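Local coordinates for protein nucleoporin nup120 (Schizosaccharomyces pombe, PDB 4GQ2) that serves as a structural component of the nuclear pore complex, in which nucleoporins can also dock transiently associated nuclear transport factors, at residues Ser897-Tyr900 / Leu901-Lys905; Ala912-Asp915 / Ala916-Ser920; Asp930-Asp933 / Leu934-Ile938. All coordinates share one frame; numbering follows the deposited sequence.

Contact 1: residues Ser897-Tyr900 / Leu901-Lys905; sequences SCYY and LHLSK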
loop_
_atom_site.group_PDB
_atom_site.type_symbol
_atom_site.label_atom_id
_atom_site.label_comp_id
_atom_site.label_asym_id
_atom_site.label_seq_id
_atom_site.Cartn_x
_atom_site.Cartn_y
_atom_site.Cartn_z
ATOM N N SER A 897 13.713 -11.197 36.802
ATOM C CA SER A 897 14.945 -10.411 36.890
ATOM C C SER A 897 15.681 -10.353 35.560
ATOM O O SER A 897 16.146 -9.279 35.156
ATOM C CB SER A 897 15.871 -10.971 37.974
ATOM O OG SER A 897 15.408 -10.626 39.266
ATOM N N CYS A 898 15.784 -11.507 34.890
ATOM C CA CYS A 898 16.416 -11.598 33.564
ATOM C C CYS A 898 15.765 -10.640 32.569
ATOM O O CYS A 898 16.453 -9.944 31.817
ATOM C CB CYS A 898 16.343 -13.032 33.028
ATOM S SG CYS A 898 17.475 -14.196 33.832
ATOM N N TYR A 899 14.433 -10.616 32.589
ATOM C CA TYR A 899 13.638 -9.733 31.753
ATOM C C TYR A 899 13.962 -8.277 32.076
ATOM O O TYR A 899 14.275 -7.499 31.172
ATOM C CB TYR A 899 12.141 -10.053 31.926
ATOM C CG TYR A 899 11.184 -9.120 31.202
ATOM C CD1 TYR A 899 11.114 -9.103 29.809
ATOM C CD2 TYR A 899 10.325 -8.270 31.920
ATOM C CE1 TYR A 899 10.232 -8.261 29.150
ATOM C CE2 TYR A 899 9.440 -7.427 31.272
ATOM C CZ TYR A 899 9.402 -7.422 29.884
ATOM O OH TYR A 899 8.533 -6.588 29.222
ATOM N N TYR A 900 13.921 -7.918 33.359
ATOM C CA TYR A 900 14.254 -6.550 33.782
ATOM C C TYR A 900 15.709 -6.156 33.481
ATOM O O TYR A 900 15.979 -4.997 33.137
ATOM C CB TYR A 900 13.919 -6.323 35.261
ATOM C CG TYR A 900 12.434 -6.253 35.576
ATOM C CD1 TYR A 900 11.530 -5.668 34.687
ATOM C CD2 TYR A 900 11.938 -6.748 36.781
ATOM C CE1 TYR A 900 10.171 -5.600 34.980
ATOM C CE2 TYR A 900 10.587 -6.680 37.085
ATOM C CZ TYR A 900 9.708 -6.107 36.180
ATOM O OH TYR A 900 8.369 -6.042 36.480
ATOM N N LEU A 901 16.633 -7.116 33.603
ATOM C CA LEU A 901 18.026 -6.922 33.176
ATOM C C LEU A 901 18.093 -6.641 31.674
ATOM O O LEU A 901 18.764 -5.701 31.236
ATOM C CB LEU A 901 18.889 -8.151 33.489
ATOM C CG LEU A 901 20.371 -7.990 33.887
ATOM C CD1 LEU A 901 21.183 -9.207 33.446
ATOM C CD2 LEU A 901 21.037 -6.708 33.395
ATOM N N HIS A 902 17.407 -7.469 30.889
ATOM C CA HIS A 902 17.353 -7.262 29.451
ATOM C C HIS A 902 16.817 -5.900 29.100
ATOM O O HIS A 902 17.389 -5.194 28.275
ATOM C CB HIS A 902 16.513 -8.331 28.784
ATOM C CG HIS A 902 16.247 -8.054 27.332
ATOM N ND1 HIS A 902 15.012 -7.829 26.856
ATOM C CD2 HIS A 902 17.113 -7.941 26.252
ATOM C CE1 HIS A 902 15.081 -7.601 25.536
ATOM N NE2 HIS A 902 16.366 -7.666 25.167
ATOM N N LEU A 903 15.715 -5.521 29.732
ATOM C CA LEU A 903 15.128 -4.206 29.526
ATOM C C LEU A 903 16.098 -3.088 29.859
ATOM O O LEU A 903 16.253 -2.146 29.082
ATOM C CB LEU A 903 13.844 -4.053 30.335
ATOM C CG LEU A 903 12.698 -4.921 29.821
ATOM C CD1 LEU A 903 11.380 -4.414 30.382
ATOM C CD2 LEU A 903 12.676 -4.925 28.304
ATOM N N SER A 904 16.769 -3.213 31.001
ATOM C CA SER A 904 17.776 -2.241 31.413
ATOM C C SER A 904 18.807 -1.987 30.316
ATOM O O SER A 904 19.041 -0.837 29.936
ATOM C CB SER A 904 18.474 -2.705 32.688
ATOM O OG SER A 904 19.397 -1.725 33.117
ATOM N N LYS A 905 19.397 -3.064 29.797
ATOM C CA LYS A 905 20.420 -2.969 28.749
ATOM C C LYS A 905 19.832 -2.400 27.457
ATOM O O LYS A 905 20.540 -1.748 26.685
ATOM C CB LYS A 905 21.059 -4.342 28.464
ATOM C CG LYS A 905 21.829 -4.959 29.627
ATOM C CD LYS A 905 22.019 -6.462 29.447
ATOM C CE LYS A 905 23.413 -6.823 28.951
ATOM N NZ LYS A 905 24.396 -6.883 30.071
#
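Leu-903 lies one helical turn above Tyr-899 and lays its CD1 methyl over one face of the tyrosine ring. Leu-903 CD1 stands 4.0 Å from the centroid of the Tyr-899 ring, 28° off the ring normal, so this is a CH-pi contact; it leans toward the phenolic end, where Leu-903 CD1 comes to 3.6 Å from Tyr-899 CZ. The two side chains cross obliquely, and Leu-903 CG also sits above the ring. Tyr-899 reaches this place because its CG is anti to the backbone N (chi1 175°), which carries the ring up alongside the next turn. At the far end its OH is hydrogen-bonded to Phe-863 O in helix 856-864. With an alanine at Tyr-899, Leu-903 CD1 would probably lose the ring face it lies on, and Phe-863 O its hydroxyl partner. Leu-903 CD1 also lies at the edge of the Tyr-900 ring, near its plane, a looser 4.5 Å from Tyr-900 CD1. Leu-901 belongs to another side: its CB rests 3.4 Å from Ser-897 O, while the rest of the side chain leads off to Ile-938 and Glu-941 of helix 932-949. The backbone beneath is regular helix 895-909, in which Leu-903 N donates to Tyr-899 O (2.8 Å) and Ser-904 N to Tyr-900 O (2.9 Å). Helix 913-925 packs on Leu-903, and helix 881-889 on Tyr-899 through Phe-883. The chemistry is that of a buried helix: main-chain bonds satisfy the peptide groups, the sides are largely apolar, and the buried hydroxyls find carbonyl partners, Tyr-899 OH at Phe-863, Ser-897 OG at Ala-923 and Ser-904 OG at Ala-916.

Contact 2: residues Ala912-Asp915 / Ala916-Ser920; sequences AYID and ALEFS
Glu-918 runs past the carbonyl of Ile-914, one turn earlier in the helix, and can be followed outward atom by atom. Its CB is 3.7 Å from Ile-914 O; CG, placed beside the backbone N by a chi1 of -69°, comes closer, to 3.3 Å from the same oxygen; CD draws off to 4.0 Å from it. At the tip, OE2 lies 4.3 Å from Ile-914 CG2, a loose contact, while OE1 stands 4.7 Å from Asp-915 OD1. The charged oxygens of the two acids do not touch, and their like charges are probably eased by basic side chains on the chain of another protein: Asp-915 OD1 forms a salt bridge there, Glu-918 OE1 a long, weak ion pair. All this happens on the opening turns of helix 913-925, within the C-terminal HEAT-repeat family region, with Ala-912 at the N-cap; lacking a polar side chain, the alanine contributes its carbonyl, which Ala-916 N meets in the carbonyl plane at 3.0 Å. The next bond is bent: Leu-917 N reaches Tyr-913 O from above the carbonyl plane, with an N-H...O angle of 137°. On the inward side, Phe-919 N is bonded to Asp-915 O, and ring atom CD2 of Phe-919 lies 3.2 Å from that same Asp-915 O before the ring runs on to Leu-907 and Phe-863.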
loop_
_atom_site.group_PDB
_atom_site.type_symbol
_atom_site.label_atom_id
_atom_site.label_comp_id
_atom_site.label_asym_id
_atom_site.label_seq_id
_atom_site.Cartn_x
_atom_site.Cartn_y
_atom_site.Cartn_z
ATOM N N ALA A 912 18.086 5.942 27.078
ATOM C CA ALA A 912 17.037 6.224 28.046
ATOM C C ALA A 912 17.531 5.804 29.425
ATOM O O ALA A 912 17.117 4.776 29.967
ATOM C CB ALA A 912 15.759 5.493 27.673
ATOM N N TYR A 913 18.419 6.619 29.988
ATOM C CA TYR A 913 19.190 6.243 31.171
ATOM C C TYR A 913 18.411 6.177 32.490
ATOM O O TYR A 913 18.772 5.400 33.374
ATOM C CB TYR A 913 20.432 7.134 31.299
ATOM C CG TYR A 913 21.303 7.126 30.057
ATOM C CD1 TYR A 913 21.972 5.965 29.656
ATOM C CD2 TYR A 913 21.457 8.274 29.279
ATOM C CE1 TYR A 913 22.766 5.950 28.522
ATOM C CE2 TYR A 913 22.250 8.268 28.140
ATOM C CZ TYR A 913 22.905 7.105 27.769
ATOM O OH TYR A 913 23.691 7.089 26.638
ATOM N N ILE A 914 17.346 6.964 32.617
ATOM C CA ILE A 914 16.512 6.935 33.826
ATOM C C ILE A 914 15.749 5.614 33.949
ATOM O O ILE A 914 15.681 5.025 35.031
ATOM C CB ILE A 914 15.506 8.117 33.879
ATOM C CG1 ILE A 914 16.182 9.449 33.504
ATOM C CG2 ILE A 914 14.823 8.196 35.244
ATOM C CD1 ILE A 914 17.101 10.034 34.565
ATOM N N ASP A 915 15.170 5.170 32.836
ATOM C CA ASP A 915 14.406 3.928 32.790
ATOM C C ASP A 915 15.335 2.713 32.853
ATOM O O ASP A 915 15.010 1.705 33.496
ATOM C CB ASP A 915 13.556 3.869 31.519
ATOM C CG ASP A 915 12.654 5.072 31.363
ATOM O OD1 ASP A 915 11.645 5.176 32.093
ATOM O OD2 ASP A 915 12.950 5.914 30.493
ATOM N N ALA A 916 16.480 2.811 32.177
ATOM C CA ALA A 916 17.516 1.775 32.245
ATOM C C ALA A 916 17.977 1.548 33.685
ATOM O O ALA A 916 18.302 0.423 34.063
ATOM C CB ALA A 916 18.700 2.138 31.363
ATOM N N LEU A 917 17.996 2.624 34.474
ATOM C CA LEU A 917 18.385 2.577 35.879
ATOM C C LEU A 917 17.282 1.896 36.680
ATOM O O LEU A 917 17.544 0.959 37.436
ATOM C CB LEU A 917 18.620 4.000 36.409
ATOM C CG LEU A 917 19.556 4.337 37.584
ATOM C CD1 LEU A 917 19.639 5.848 37.753
ATOM C CD2 LEU A 917 19.154 3.705 38.905
ATOM N N GLU A 918 16.051 2.372 36.503
ATOM C CA GLU A 918 14.900 1.855 37.243
ATOM C C GLU A 918 14.679 0.363 36.995
ATOM O O GLU A 918 14.380 -0.384 37.929
ATOM C CB GLU A 918 13.641 2.676 36.944
ATOM C CG GLU A 918 13.710 4.094 37.512
ATOM C CD GLU A 918 12.413 4.882 37.384
ATOM O OE1 GLU A 918 11.465 4.393 36.732
ATOM O OE2 GLU A 918 12.343 6.004 37.941
ATOM N N PHE A 919 14.857 -0.073 35.747
ATOM C CA PHE A 919 14.705 -1.492 35.408
ATOM C C PHE A 919 15.817 -2.340 36.013
ATOM O O PHE A 919 15.602 -3.509 36.340
ATOM C CB PHE A 919 14.638 -1.711 33.887
ATOM C CG PHE A 919 13.273 -1.481 33.301
ATOM C CD1 PHE A 919 12.173 -2.190 33.768
ATOM C CD2 PHE A 919 13.087 -0.559 32.279
ATOM C CE1 PHE A 919 10.912 -1.980 33.233
ATOM C CE2 PHE A 919 11.829 -0.344 31.736
ATOM C CZ PHE A 919 10.740 -1.054 32.214
ATOM N N SER A 920 17.003 -1.745 36.147
ATOM C CA SER A 920 18.140 -2.416 36.770
ATOM C C SER A 920 17.871 -2.635 38.259
ATOM O O SER A 920 18.137 -3.721 38.791
ATOM C CB SER A 920 19.424 -1.613 36.563
ATOM O OG SER A 920 20.558 -2.392 36.890
#

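Contact 3: residues Asp930-Asp933 / Leu934-Ile938; sequences DDED and LSIAI
From Asp-931, extended at phi -156° and psi 109°, the backbone turns into helix 932-949 at Glu-932, and its first i to i+4 bond runs from Ser-935 N to Asp-931 O at 3.0 Å. Asp-931 is the N-cap: its OD1 accepts a hydrogen bond from Leu-934 N at 2.8 Å, met from above the carboxylate plane. With CG of the aspartate anti to its own backbone N, the Asp-931 and Leu-934 side chains cross at about a right angle, and Asp-931 CG comes 3.5 Å from Leu-934 CB. A negative group here probably interacts favourably with the helix N-terminus. Asp-931 O is gripped twice, since Ser-935 OG also donates to it at 3.0 Å, and the N and OG of Ser-935 arrive from opposite faces of the carbonyl plane. Leu-934 is buried against Tyr-890 and Asn-894, whereas the outer side of this turn is exposed. There the extended Glu-932 passes Ile-936 at a slant, and the backbone of the pair is joined by the bond from Ile-936 N to Glu-932 O. Ile-936 CD1 ends 3.8 Å from Glu-932 CG.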
loop_
_atom_site.group_PDB
_atom_site.type_symbol
_atom_site.label_atom_id
_atom_site.label_comp_id
_atom_site.label_asym_id
_atom_site.label_seq_id
_atom_site.Cartn_x
_atom_site.Cartn_y
_atom_site.Cartn_z
ATOM N N ASP A 930 18.822 -17.591 44.804
ATOM C CA ASP A 930 20.238 -17.223 44.871
ATOM C C ASP A 930 20.999 -17.576 43.597
ATOM O O ASP A 930 20.937 -18.706 43.112
ATOM C CB ASP A 930 20.910 -17.869 46.086
ATOM C CG ASP A 930 20.314 -17.391 47.402
ATOM O OD1 ASP A 930 19.109 -17.631 47.640
ATOM O OD2 ASP A 930 21.047 -16.774 48.201
ATOM N N ASP A 931 21.684 -16.572 43.057
ATOM C CA ASP A 931 22.567 -16.702 41.901
ATOM C C ASP A 931 23.558 -15.549 42.015
ATOM O O ASP A 931 23.189 -14.384 41.833
ATOM C CB ASP A 931 21.770 -16.614 40.587
ATOM C CG ASP A 931 22.607 -16.953 39.349
ATOM O OD1 ASP A 931 23.757 -16.471 39.221
ATOM O OD2 ASP A 931 22.094 -17.690 38.479
ATOM N N GLU A 932 24.804 -15.869 42.342
ATOM C CA GLU A 932 25.824 -14.840 42.538
ATOM C C GLU A 932 26.193 -14.200 41.203
ATOM O O GLU A 932 26.398 -12.986 41.116
ATOM C CB GLU A 932 27.066 -15.428 43.224
ATOM C CG GLU A 932 28.037 -14.383 43.763
ATOM C CD GLU A 932 29.313 -14.976 44.341
ATOM O OE1 GLU A 932 29.728 -16.080 43.912
ATOM O OE2 GLU A 932 29.912 -14.326 45.226
ATOM N N ASP A 933 26.265 -15.027 40.165
ATOM C CA ASP A 933 26.635 -14.557 38.837
ATOM C C ASP A 933 25.614 -13.561 38.318
ATOM O O ASP A 933 25.973 -12.568 37.668
ATOM C CB ASP A 933 26.782 -15.732 37.867
ATOM C CG ASP A 933 27.912 -16.670 38.259
ATOM O OD1 ASP A 933 29.056 -16.190 38.442
ATOM O OD2 ASP A 933 27.653 -17.889 38.380
ATOM N N LEU A 934 24.345 -13.828 38.620
ATOM C CA LEU A 934 23.257 -12.945 38.228
ATOM C C LEU A 934 23.286 -11.663 39.050
ATOM O O LEU A 934 23.153 -10.570 38.497
ATOM C CB LEU A 934 21.910 -13.654 38.360
ATOM C CG LEU A 934 20.618 -12.870 38.116
ATOM C CD1 LEU A 934 20.622 -12.116 36.789
ATOM C CD2 LEU A 934 19.449 -13.841 38.192
ATOM N N SER A 935 23.486 -11.815 40.360
ATOM C CA SER A 935 23.590 -10.691 41.288
ATOM C C SER A 935 24.688 -9.735 40.854
ATOM O O SER A 935 24.475 -8.521 40.777
ATOM C CB SER A 935 23.863 -11.191 42.709
ATOM O OG SER A 935 22.711 -11.806 43.251
ATOM N N ILE A 936 25.852 -10.301 40.552
ATOM C CA ILE A 936 27.009 -9.534 40.105
ATOM C C ILE A 936 26.678 -8.773 38.824
ATOM O O ILE A 936 26.946 -7.572 38.733
ATOM C CB ILE A 936 28.250 -10.444 39.915
ATOM C CG1 ILE A 936 28.882 -10.764 41.276
ATOM C CG2 ILE A 936 29.273 -9.800 38.985
ATOM C CD1 ILE A 936 29.689 -12.047 41.310
ATOM N N ALA A 937 26.077 -9.473 37.858
ATOM C CA ALA A 937 25.747 -8.890 36.558
ATOM C C ALA A 937 24.759 -7.735 36.687
ATOM O O ALA A 937 24.888 -6.729 35.988
ATOM C CB ALA A 937 25.212 -9.950 35.607
ATOM N N ILE A 938 23.794 -7.879 37.593
ATOM C CA ILE A 938 22.813 -6.827 37.865
ATOM C C ILE A 938 23.454 -5.590 38.497
ATOM O O ILE A 938 23.194 -4.471 38.055
ATOM C CB ILE A 938 21.643 -7.342 38.743
ATOM C CG1 ILE A 938 20.742 -8.275 37.926
ATOM C CG2 ILE A 938 20.828 -6.183 39.320
ATOM C CD1 ILE A 938 19.683 -8.998 38.734
#

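How the contacts relate
Contacts 1, 2 and 3 lie on the successive helices 895-909, 913-925 and 932-949 of the HEAT-repeat family region. Contact 1 is core, contact 2 partly buried and contact 3 surface. Aromatic and aliphatic packing dominates the first, acidic side chains facing another protein mark the second, and a polar N-cap the third. Contacts 1 and 2 are the most intimately joined: Ser-904 OG probably hydrogen-bonds to Ala-916 O at 2.6 Å, and Leu-903 CD1 packs 3.8 Å from Phe-919 CE1. Contact 3 meets contact 1 more lightly, through Leu-901 and Ile-938, and contact 2 where Ser-920 OG nears Ile-938 O.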